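NADH kinase POS5, mitochondrial (Saccharomyces cerevisiae, PDB 3AFO) phosphorylates NADH and, less readily, NAD(+) with ATP in mitochondria, making it a key source of the reductant NADPH. Local coordinates at residues A[35-40]-A[166-171]; A[184-189]-A[316-321]. One frame throughout, in Å; residues are numbered along the deposited sequence.

Contact 1 (A[35-40]-A[166-171])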
# COMPACT_ATOMS: atom_id res chain seq x y z
N LEU A 35 22.87 26.37 -18.94
CA LEU A 35 22.74 27.71 -18.38
C LEU A 35 23.82 28.63 -18.99
O LEU A 35 25.00 28.53 -18.67
CB LEU A 35 22.85 27.66 -16.85
CG LEU A 35 22.90 28.96 -16.03
CD1 LEU A 35 21.69 29.82 -16.24
CD2 LEU A 35 23.06 28.67 -14.55
N ILE A 36 23.39 29.51 -19.89
CA ILE A 36 24.32 30.42 -20.58
C ILE A 36 23.91 31.85 -20.27
O ILE A 36 22.79 32.27 -20.56
CB ILE A 36 24.40 30.12 -22.11
CG1 ILE A 36 24.88 28.68 -22.34
CG2 ILE A 36 25.36 31.09 -22.82
CD1 ILE A 36 24.62 28.12 -23.72
N TRP A 37 24.82 32.57 -19.63
CA TRP A 37 24.57 33.94 -19.21
C TRP A 37 24.65 34.89 -20.41
O TRP A 37 25.68 34.97 -21.07
CB TRP A 37 25.57 34.34 -18.12
CG TRP A 37 25.50 33.46 -16.90
CD1 TRP A 37 26.36 32.45 -16.56
CD2 TRP A 37 24.50 33.49 -15.88
NE1 TRP A 37 25.96 31.85 -15.38
CE2 TRP A 37 24.82 32.48 -14.94
CE3 TRP A 37 23.36 34.29 -15.65
CZ2 TRP A 37 24.04 32.24 -13.81
CZ3 TRP A 37 22.60 34.05 -14.53
CH2 TRP A 37 22.94 33.04 -13.62
N GLN A 38 23.54 35.57 -20.71
CA GLN A 38 23.56 36.59 -21.76
C GLN A 38 24.34 37.83 -21.29
O GLN A 38 25.30 38.23 -21.95
CB GLN A 38 22.16 36.95 -22.26
CG GLN A 38 22.21 37.72 -23.60
CD GLN A 38 20.84 38.01 -24.19
OE1 GLN A 38 19.99 38.63 -23.55
NE2 GLN A 38 20.64 37.59 -25.43
N ASN A 39 23.93 38.41 -20.16
CA ASN A 39 24.78 39.34 -19.42
C ASN A 39 25.58 38.52 -18.42
O ASN A 39 25.04 37.58 -17.84
CB ASN A 39 23.97 40.38 -18.63
CG ASN A 39 22.71 40.84 -19.36
OD1 ASN A 39 22.58 40.71 -20.57
ND2 ASN A 39 21.77 41.39 -18.60
N PRO A 40 26.87 38.86 -18.20
CA PRO A 40 27.69 38.12 -17.23
C PRO A 40 27.06 38.03 -15.83
O PRO A 40 26.37 38.95 -15.39
CB PRO A 40 29.00 38.92 -17.18
CG PRO A 40 29.08 39.57 -18.55
CD PRO A 40 27.65 39.93 -18.87
N GLN A 166 32.65 27.91 -10.49
CA GLN A 166 33.48 28.11 -11.69
C GLN A 166 32.73 27.71 -12.97
O GLN A 166 32.67 28.46 -13.94
CB GLN A 166 34.78 27.30 -11.55
CG GLN A 166 35.94 27.72 -12.45
CD GLN A 166 37.24 26.99 -12.11
OE1 GLN A 166 37.38 25.79 -12.36
NE2 GLN A 166 38.19 27.72 -11.54
N GLU A 167 32.14 26.52 -12.95
CA GLU A 167 31.38 25.97 -14.09
C GLU A 167 30.13 26.79 -14.37
O GLU A 167 29.78 27.04 -15.54
CB GLU A 167 31.00 24.50 -13.86
CG GLU A 167 32.19 23.53 -13.80
CD GLU A 167 33.15 23.68 -14.98
OE1 GLU A 167 32.73 23.54 -16.15
OE2 GLU A 167 34.35 23.96 -14.74
N VAL A 168 29.47 27.22 -13.30
CA VAL A 168 28.24 27.98 -13.41
C VAL A 168 28.51 29.34 -14.06
O VAL A 168 27.89 29.65 -15.07
CB VAL A 168 27.54 28.14 -12.03
CG1 VAL A 168 26.37 29.14 -12.12
CG2 VAL A 168 27.04 26.77 -11.51
N ILE A 169 29.43 30.11 -13.50
CA ILE A 169 29.72 31.47 -13.99
C ILE A 169 30.29 31.48 -15.42
O ILE A 169 30.06 32.42 -16.18
CB ILE A 169 30.60 32.27 -12.96
CG1 ILE A 169 30.70 33.76 -13.35
CG2 ILE A 169 31.98 31.62 -12.74
CD1 ILE A 169 31.04 34.68 -12.16
N SER A 170 31.01 30.43 -15.79
CA SER A 170 31.60 30.32 -17.12
C SER A 170 30.62 29.79 -18.17
O SER A 170 31.03 29.43 -19.27
CB SER A 170 32.81 29.39 -17.09
OG SER A 170 33.70 29.71 -16.04
N SER A 171 29.34 29.75 -17.83
CA SER A 171 28.29 29.22 -18.73
C SER A 171 28.50 27.77 -19.17
O SER A 171 28.12 27.39 -20.28
CB SER A 171 28.09 30.14 -19.95
OG SER A 171 27.64 31.43 -19.57
O HOH W 1 26.47 27.82 -16.38

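Contact 2 (A[184-189]-A[316-321])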
# COMPACT_ATOMS: atom_id res chain seq x y z
N HIS A 184 -4.52 29.05 -5.04
CA HIS A 184 -5.40 30.22 -4.90
C HIS A 184 -6.37 29.96 -3.76
O HIS A 184 -7.24 29.09 -3.86
CB HIS A 184 -6.18 30.46 -6.20
CG HIS A 184 -5.32 30.87 -7.36
ND1 HIS A 184 -4.28 30.10 -7.83
CD2 HIS A 184 -5.36 31.97 -8.14
CE1 HIS A 184 -3.71 30.72 -8.85
NE2 HIS A 184 -4.35 31.85 -9.07
N LEU A 185 -6.20 30.68 -2.65
CA LEU A 185 -7.12 30.54 -1.52
C LEU A 185 -8.26 31.55 -1.62
O LEU A 185 -8.02 32.76 -1.68
CB LEU A 185 -6.39 30.67 -0.19
CG LEU A 185 -7.24 30.75 1.09
CD1 LEU A 185 -7.98 29.44 1.36
CD2 LEU A 185 -6.40 31.12 2.30
N LYS A 186 -9.49 31.04 -1.64
CA LYS A 186 -10.69 31.86 -1.66
C LYS A 186 -11.46 31.62 -0.37
O LYS A 186 -12.11 30.58 -0.21
CB LYS A 186 -11.57 31.50 -2.85
CG LYS A 186 -12.88 32.28 -2.95
CD LYS A 186 -13.86 31.55 -3.87
CE LYS A 186 -15.18 32.29 -4.02
NZ LYS A 186 -16.31 31.31 -4.14
N LYS A 187 -11.40 32.59 0.55
CA LYS A 187 -12.08 32.46 1.85
C LYS A 187 -13.61 32.45 1.68
O LYS A 187 -14.14 33.02 0.73
CB LYS A 187 -11.65 33.59 2.81
CG LYS A 187 -10.15 33.64 3.18
CD LYS A 187 -9.69 32.50 4.08
CE LYS A 187 -10.26 32.61 5.49
NZ LYS A 187 -9.78 31.47 6.33
N LYS A 188 -14.30 31.76 2.58
CA LYS A 188 -15.76 31.84 2.70
C LYS A 188 -16.15 33.30 2.86
O LYS A 188 -15.53 34.02 3.67
CB LYS A 188 -16.23 31.09 3.94
CG LYS A 188 -17.73 30.95 4.08
CD LYS A 188 -18.10 30.50 5.49
CE LYS A 188 -19.57 30.15 5.60
NZ LYS A 188 -20.44 31.34 5.39
N ASP A 189 -17.17 33.71 2.11
CA ASP A 189 -17.70 35.09 2.13
C ASP A 189 -16.74 36.08 1.50
O ASP A 189 -16.80 37.28 1.77
CB ASP A 189 -18.07 35.53 3.56
CG ASP A 189 -19.15 34.68 4.19
OD1 ASP A 189 -19.88 33.98 3.45
OD2 ASP A 189 -19.27 34.73 5.44
N GLU A 316 -12.24 27.60 0.09
CA GLU A 316 -11.78 26.73 -1.00
C GLU A 316 -10.37 27.09 -1.40
O GLU A 316 -9.98 28.27 -1.34
CB GLU A 316 -12.62 26.90 -2.26
CG GLU A 316 -14.11 26.75 -2.13
CD GLU A 316 -14.80 27.21 -3.40
OE1 GLU A 316 -14.28 28.12 -4.06
OE2 GLU A 316 -15.87 26.67 -3.74
N ILE A 317 -9.62 26.08 -1.84
CA ILE A 317 -8.39 26.32 -2.57
C ILE A 317 -8.54 25.87 -4.02
O ILE A 317 -9.20 24.87 -4.29
CB ILE A 317 -7.12 25.68 -1.91
CG1 ILE A 317 -7.29 24.16 -1.72
CG2 ILE A 317 -6.81 26.37 -0.57
CD1 ILE A 317 -5.97 23.44 -1.34
N TYR A 318 -7.94 26.64 -4.93
CA TYR A 318 -7.82 26.29 -6.34
C TYR A 318 -6.36 26.03 -6.62
O TYR A 318 -5.49 26.82 -6.24
CB TYR A 318 -8.30 27.44 -7.24
CG TYR A 318 -9.77 27.75 -7.12
CD1 TYR A 318 -10.66 27.40 -8.13
CD2 TYR A 318 -10.27 28.42 -6.00
CE1 TYR A 318 -12.03 27.70 -8.02
CE2 TYR A 318 -11.62 28.73 -5.88
CZ TYR A 318 -12.49 28.37 -6.89
OH TYR A 318 -13.82 28.67 -6.75
N VAL A 319 -6.07 24.90 -7.27
CA VAL A 319 -4.68 24.53 -7.52
C VAL A 319 -4.49 24.24 -9.00
O VAL A 319 -5.22 23.44 -9.59
CB VAL A 319 -4.23 23.32 -6.65
CG1 VAL A 319 -2.82 22.89 -7.03
CG2 VAL A 319 -4.28 23.68 -5.16
N ILE A 320 -3.51 24.92 -9.58
CA ILE A 320 -3.17 24.76 -10.99
C ILE A 320 -1.66 24.79 -11.12
O ILE A 320 -0.95 25.26 -10.23
CB ILE A 320 -3.78 25.91 -11.89
CG1 ILE A 320 -3.38 27.31 -11.38
CG2 ILE A 320 -5.30 25.78 -12.04
CD1 ILE A 320 -3.58 28.45 -12.43
N ASN A 321 -1.16 24.28 -12.24
CA ASN A 321 0.23 24.47 -12.62
C ASN A 321 0.43 25.92 -13.05
O ASN A 321 -0.50 26.56 -13.55
CB ASN A 321 0.56 23.54 -13.79
CG ASN A 321 2.05 23.30 -13.94
OD1 ASN A 321 2.60 23.40 -15.03
ND2 ASN A 321 2.70 22.98 -12.83

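Contact 1 (A[35-40]-A[166-171])
The indole of Trp37 points its N-H edge at the C-terminal end of helix 161-169, at the carbonyl of Val168. With CG beside its own backbone N (chi1 -59°), the ring makes a hydrogen bond of 2.9 Å from NE1 to Val168 O, noticeably bent at the hydrogen. That oxygen lies almost in the ring plane, whereas NE1 sits well above the carbonyl plane (46° out of it), so the bond misses the lone pairs. Val168 O also takes Ser171 N, at 3.1 Å, and a bridging water, which donates to Leu35 O as well; three donors thus grip one oxygen. Ser171, with its positive phi, is the C-prime residue of the Schellman motif that ends the helix. The reversal turns its side chain to the other segment, and the nearly straight bond from Trp37 N to Ser171 OG is 3.0 Å long (165° at the hydrogen). A small hydroxyl suits this place, since Ser171 CA also lies 3.4 Å from Leu35 O in a CA-H...O contact. Leu35 supplies the apolar part: its CD1 rests over the rim of one indole face, 4.1 Å above the plane, while its CD2 meets Val168 CG1 obliquely at 4.1 Å. A phenylalanine in place of Trp37 would lack NE1, and Val168 O would probably lose one of its three donors. Around this corner, strand 33-36 lies between strand 23-25, where Phe24 touches Leu35 and Ile36 shares a backbone hydrogen bond with Asp23, and strand 174-186, which directly follows the capped helix.

Contact 2 (A[184-189]-A[316-321])
The carbonyl oxygen of His184 is held by one N-H bond and one weaker contact: Tyr318 N donates a hydrogen bond of 2.8 Å in the carbonyl plane, and Ile317 CA adds a CA-H...O contact at 3.3 Å. This is an antiparallel strand pair in the beta part of the NAD kinase fold, joining the end of strand 174-186 to strand 316-321. His184 with Tyr318 and Lys186 with Glu316 are hydrogen-bonded pairs, each closed by two backbone bonds; the straightest runs from His184 N to Tyr318 O (173° at the hydrogen). Leu185 and Ile317, the non-hydrogen-bonded pair between them, face the other way, where branched apolar side chains suit a buried surface: Ile317 packs on Ile202 and Leu204. On the His184 face, Lys186 lies side by side with both Glu316 and Tyr318. Tyr318 turns its ring edge to His184 O, its hydroxyl giving Glu316 OE1 a weak hydrogen bond of 2.8 Å. Lys186, CG anti to its backbone N, makes only a long salt bridge from NZ to that OE1, at 3.8 Å. The stronger ionic partner of this carboxylate is Arg283, paired with OE2, so Glu316 probably stays ionised. On the opposite face the side chains of Leu185 and Ile317 cross obliquely, CD1 of Leu185 3.8 Å from CG2 of Ile317. His184 CB touches Tyr318 CB at 3.8 Å, but His184 ND1, buried here, has no partner in the model.

How the contacts relate
The two contacts flank the middle of the chain from opposite sides, their nearest atoms about 20 Å apart. Each has three buried touching residues and the rest partly exposed, so neither is wholly core nor wholly surface. They share the same antiparallel sheet: strand 33-36 of contact 1 and strand 316-321 of contact 2 each pair with strand 174-186, which follows helix 161-169. Both segments of contact 1 precede those of contact 2. At the helix end, side chains do the bonding, with an indole N-H and a serine hydroxyl meeting backbone atoms, helped by a water. Between the strands, backbone amides bond each other, and side chains sort into an apolar face and a polar one. In contact 2 the side chain of Ile317 is about 14 Å from a bound NADH.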